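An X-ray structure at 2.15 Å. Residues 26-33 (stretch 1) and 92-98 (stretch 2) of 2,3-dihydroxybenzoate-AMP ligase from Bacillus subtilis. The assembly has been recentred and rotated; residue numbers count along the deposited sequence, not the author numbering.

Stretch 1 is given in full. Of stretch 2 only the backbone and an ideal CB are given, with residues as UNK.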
# COMPACT_ATOMS: atom_id res chain seq x y z
N THR A 26 3.47 -20.72 9.54
CA THR A 26 3.91 -20.12 8.28
C THR A 26 2.74 -19.89 7.34
O THR A 26 1.63 -20.37 7.60
CB THR A 26 4.91 -21.02 7.56
OG1 THR A 26 4.24 -22.20 7.12
CG2 THR A 26 6.07 -21.38 8.48
N PHE A 27 2.97 -19.17 6.25
CA PHE A 27 1.90 -18.95 5.28
C PHE A 27 1.50 -20.30 4.72
O PHE A 27 0.32 -20.54 4.41
CB PHE A 27 2.36 -18.03 4.15
CG PHE A 27 2.36 -16.57 4.51
CD1 PHE A 27 3.54 -15.92 4.84
CD2 PHE A 27 1.18 -15.85 4.53
CE1 PHE A 27 3.55 -14.57 5.18
CE2 PHE A 27 1.17 -14.50 4.86
CZ PHE A 27 2.36 -13.86 5.19
N GLY A 28 2.49 -21.18 4.59
CA GLY A 28 2.23 -22.52 4.08
C GLY A 28 1.23 -23.21 4.99
O GLY A 28 0.27 -23.81 4.50
N ASP A 29 1.44 -23.11 6.30
CA ASP A 29 0.54 -23.71 7.28
C ASP A 29 -0.84 -23.08 7.15
O ASP A 29 -1.86 -23.76 7.08
CB ASP A 29 1.04 -23.47 8.71
CG ASP A 29 2.36 -24.15 8.99
OD1 ASP A 29 2.59 -25.27 8.48
OD2 ASP A 29 3.18 -23.55 9.73
N LEU A 30 -0.85 -21.75 7.13
CA LEU A 30 -2.07 -20.96 7.02
C LEU A 30 -2.96 -21.49 5.90
O LEU A 30 -4.13 -21.77 6.11
CB LEU A 30 -1.70 -19.49 6.79
CG LEU A 30 -2.74 -18.38 6.91
CD1 LEU A 30 -2.03 -17.03 6.83
CD2 LEU A 30 -3.78 -18.50 5.82
N LEU A 31 -2.39 -21.64 4.70
CA LEU A 31 -3.16 -22.14 3.56
C LEU A 31 -3.57 -23.60 3.76
O LEU A 31 -4.71 -23.98 3.51
CB LEU A 31 -2.34 -22.00 2.28
CG LEU A 31 -2.91 -22.59 0.98
CD1 LEU A 31 -4.33 -22.13 0.74
CD2 LEU A 31 -2.01 -22.17 -0.16
N ARG A 32 -2.63 -24.43 4.22
CA ARG A 32 -2.91 -25.85 4.44
C ARG A 32 -4.11 -26.01 5.36
O ARG A 32 -5.02 -26.81 5.08
CB ARG A 32 -1.71 -26.54 5.09
CG ARG A 32 -1.83 -28.06 5.16
CD ARG A 32 -1.77 -28.67 3.77
NE ARG A 32 -0.44 -28.54 3.19
CZ ARG A 32 -0.18 -28.62 1.89
NH1 ARG A 32 -1.16 -28.81 1.02
NH2 ARG A 32 1.07 -28.51 1.46
N ASP A 33 -4.11 -25.25 6.45
CA ASP A 33 -5.17 -25.29 7.44
C ASP A 33 -6.52 -24.86 6.85
O ASP A 33 -7.49 -25.62 6.88
CB ASP A 33 -4.80 -24.38 8.61
CG ASP A 33 -5.73 -24.54 9.79
OD1 ASP A 33 -6.94 -24.27 9.63
OD2 ASP A 33 -5.25 -24.94 10.87
N UNK A 92 2.72 -16.88 -4.95
CA UNK A 92 3.33 -16.57 -3.66
C UNK A 92 3.29 -17.72 -2.64
O UNK A 92 4.27 -17.95 -1.95
CB UNK A 92 2.63 -15.35 -3.06
N UNK A 93 2.17 -18.43 -2.53
CA UNK A 93 2.10 -19.52 -1.57
C UNK A 93 3.02 -20.69 -1.96
O UNK A 93 3.47 -21.44 -1.10
CB UNK A 93 0.66 -20.01 -1.45
N UNK A 94 3.30 -20.83 -3.25
CA UNK A 94 4.20 -21.86 -3.72
C UNK A 94 5.61 -21.44 -3.29
O UNK A 94 6.40 -22.26 -2.81
CB UNK A 94 4.10 -22.05 -5.23
N UNK A 95 5.91 -20.16 -3.48
CA UNK A 95 7.22 -19.65 -3.07
C UNK A 95 7.32 -19.76 -1.56
O UNK A 95 8.35 -20.14 -1.02
CB UNK A 95 7.43 -18.21 -3.53
N UNK A 96 6.22 -19.44 -0.88
CA UNK A 96 6.17 -19.53 0.57
C UNK A 96 6.48 -20.94 1.07
O UNK A 96 7.18 -21.11 2.07
CB UNK A 96 4.79 -19.09 1.07
N UNK A 97 5.98 -21.96 0.37
CA UNK A 97 6.22 -23.35 0.78
C UNK A 97 7.61 -23.87 0.43
O UNK A 97 8.08 -24.85 1.02
CB UNK A 97 5.17 -24.26 0.13
N UNK A 98 8.27 -23.22 -0.52
CA UNK A 98 9.61 -23.60 -0.93
C UNK A 98 10.62 -22.80 -0.12
O UNK A 98 11.82 -23.03 -0.20
CB UNK A 98 9.81 -23.38 -2.43

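Stretch 2 is helical and crosses helix 27-33 at 121°, with the axes 9.0 Å apart at their closest. Stretch 1 offers the ring of Phe 27, the bare backbone of Gly 28, the CD2 methyl of Leu 31 and, further along, the guanidinium of Arg 32.

Position 92 has its CA-to-CB bond directed toward stretch 1, yet nothing of that stretch lies within 5.5 Å of the ideal CB, so many residues that tolerate a helix would do. The residue is Ile 92, which makes no contact across the pair.

Position 93 also points toward stretch 1, and its ideal CB is 3.7 Å from Leu 31 CD2. Apolar surface this near favours a hydrophobic side chain; leucine, methionine or an aromatic could lie against Leu 31. The residue is Phe 93. Phe 93 CG packs 3.6 Å from Leu 31 CD2, and the ring, at chi1 m, reaches on to Phe 27, with Phe 93 CE2 3.9 Å from Phe 27 CB. The carbonyl oxygen of Phe 27 sits at the ring's edge, where the weakly positive ring hydrogens lie.

Position 94 points away, and 95 and 98 are out of reach, so any helix-tolerant residue fits as far as stretch 1 is concerned. They are Ala 94, Leu 95 and Leu 98.

Position 96 points toward stretch 1, its ideal CB 4.1 Å from Phe 27 CB. The face of the Phe 27 ring turned to this position invites a flat aromatic, though a branched aliphatic could also cover it. The residue is Phe 96: the two rings form an offset stack, centroids 4.4 Å apart and planes at 16°, and Phe 96 CD1 comes within 3.4 Å of Phe 27 CB.

Position 97 points sideways, and its CA lies 5.2 Å from Gly 28 CA, where no side chain intervenes. A long, flexible chain could pass here toward Gly 28 O, which favours a donor. The nearby charge of Arg 32 would favour a neutral donor such as glutamine over a cation, yet a flat guanidinium can lie face to face with it. The residue is Arg 97. Arg 97 CG would be only 3.4 Å from an ideal CB on Gly 28, so the glycine leaves room for the chain. Arg 97 NH1 ends 2.8 Å from Gly 28 O, while Arg 97 NH2 lies 3.6 Å from Leu 31 CD2. The guanidinium of Arg 32 lies flat on that of Arg 97, centres 3.6 Å apart and planes at 4°; the charges are alike, but the flat faces stack, and Arg 32 NH1 and NH2 and Arg 97 NH2 are hydrogen-bonded elsewhere in the structure.

Stretch 2 92-98: IFALFRL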
# COMPACT_ATOMS: atom_id res chain seq x y z
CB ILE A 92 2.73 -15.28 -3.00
CG1 ILE A 92 1.30 -15.53 -2.52
CG2 ILE A 92 2.79 -14.12 -3.97
CD1 ILE A 92 0.78 -14.39 -1.65
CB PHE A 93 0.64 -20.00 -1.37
CG PHE A 93 -0.14 -19.12 -0.42
CD1 PHE A 93 -0.90 -18.06 -0.89
CD2 PHE A 93 -0.06 -19.32 0.96
CE1 PHE A 93 -1.55 -17.19 -0.01
CE2 PHE A 93 -0.70 -18.46 1.85
CZ PHE A 93 -1.44 -17.40 1.37
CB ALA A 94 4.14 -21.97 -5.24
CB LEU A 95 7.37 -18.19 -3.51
CG LEU A 95 7.54 -18.01 -5.02
CD1 LEU A 95 7.49 -16.53 -5.38
CD2 LEU A 95 8.87 -18.63 -5.46
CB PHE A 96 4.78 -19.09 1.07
CG PHE A 96 4.56 -17.60 1.05
CD1 PHE A 96 3.27 -17.07 1.07
CD2 PHE A 96 5.64 -16.71 1.03
CE1 PHE A 96 3.06 -15.69 1.10
CE2 PHE A 96 5.42 -15.32 1.05
CZ PHE A 96 4.14 -14.82 1.09
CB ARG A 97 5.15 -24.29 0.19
CG ARG A 97 3.73 -23.93 0.61
CD ARG A 97 2.93 -25.12 1.07
NE ARG A 97 1.72 -25.28 0.28
CZ ARG A 97 0.49 -25.29 0.76
NH1 ARG A 97 0.26 -25.16 2.06
NH2 ARG A 97 -0.53 -25.43 -0.07
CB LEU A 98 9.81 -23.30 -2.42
CG LEU A 98 11.18 -23.55 -3.06
CD1 LEU A 98 11.65 -24.97 -2.79
CD2 LEU A 98 11.09 -23.29 -4.56
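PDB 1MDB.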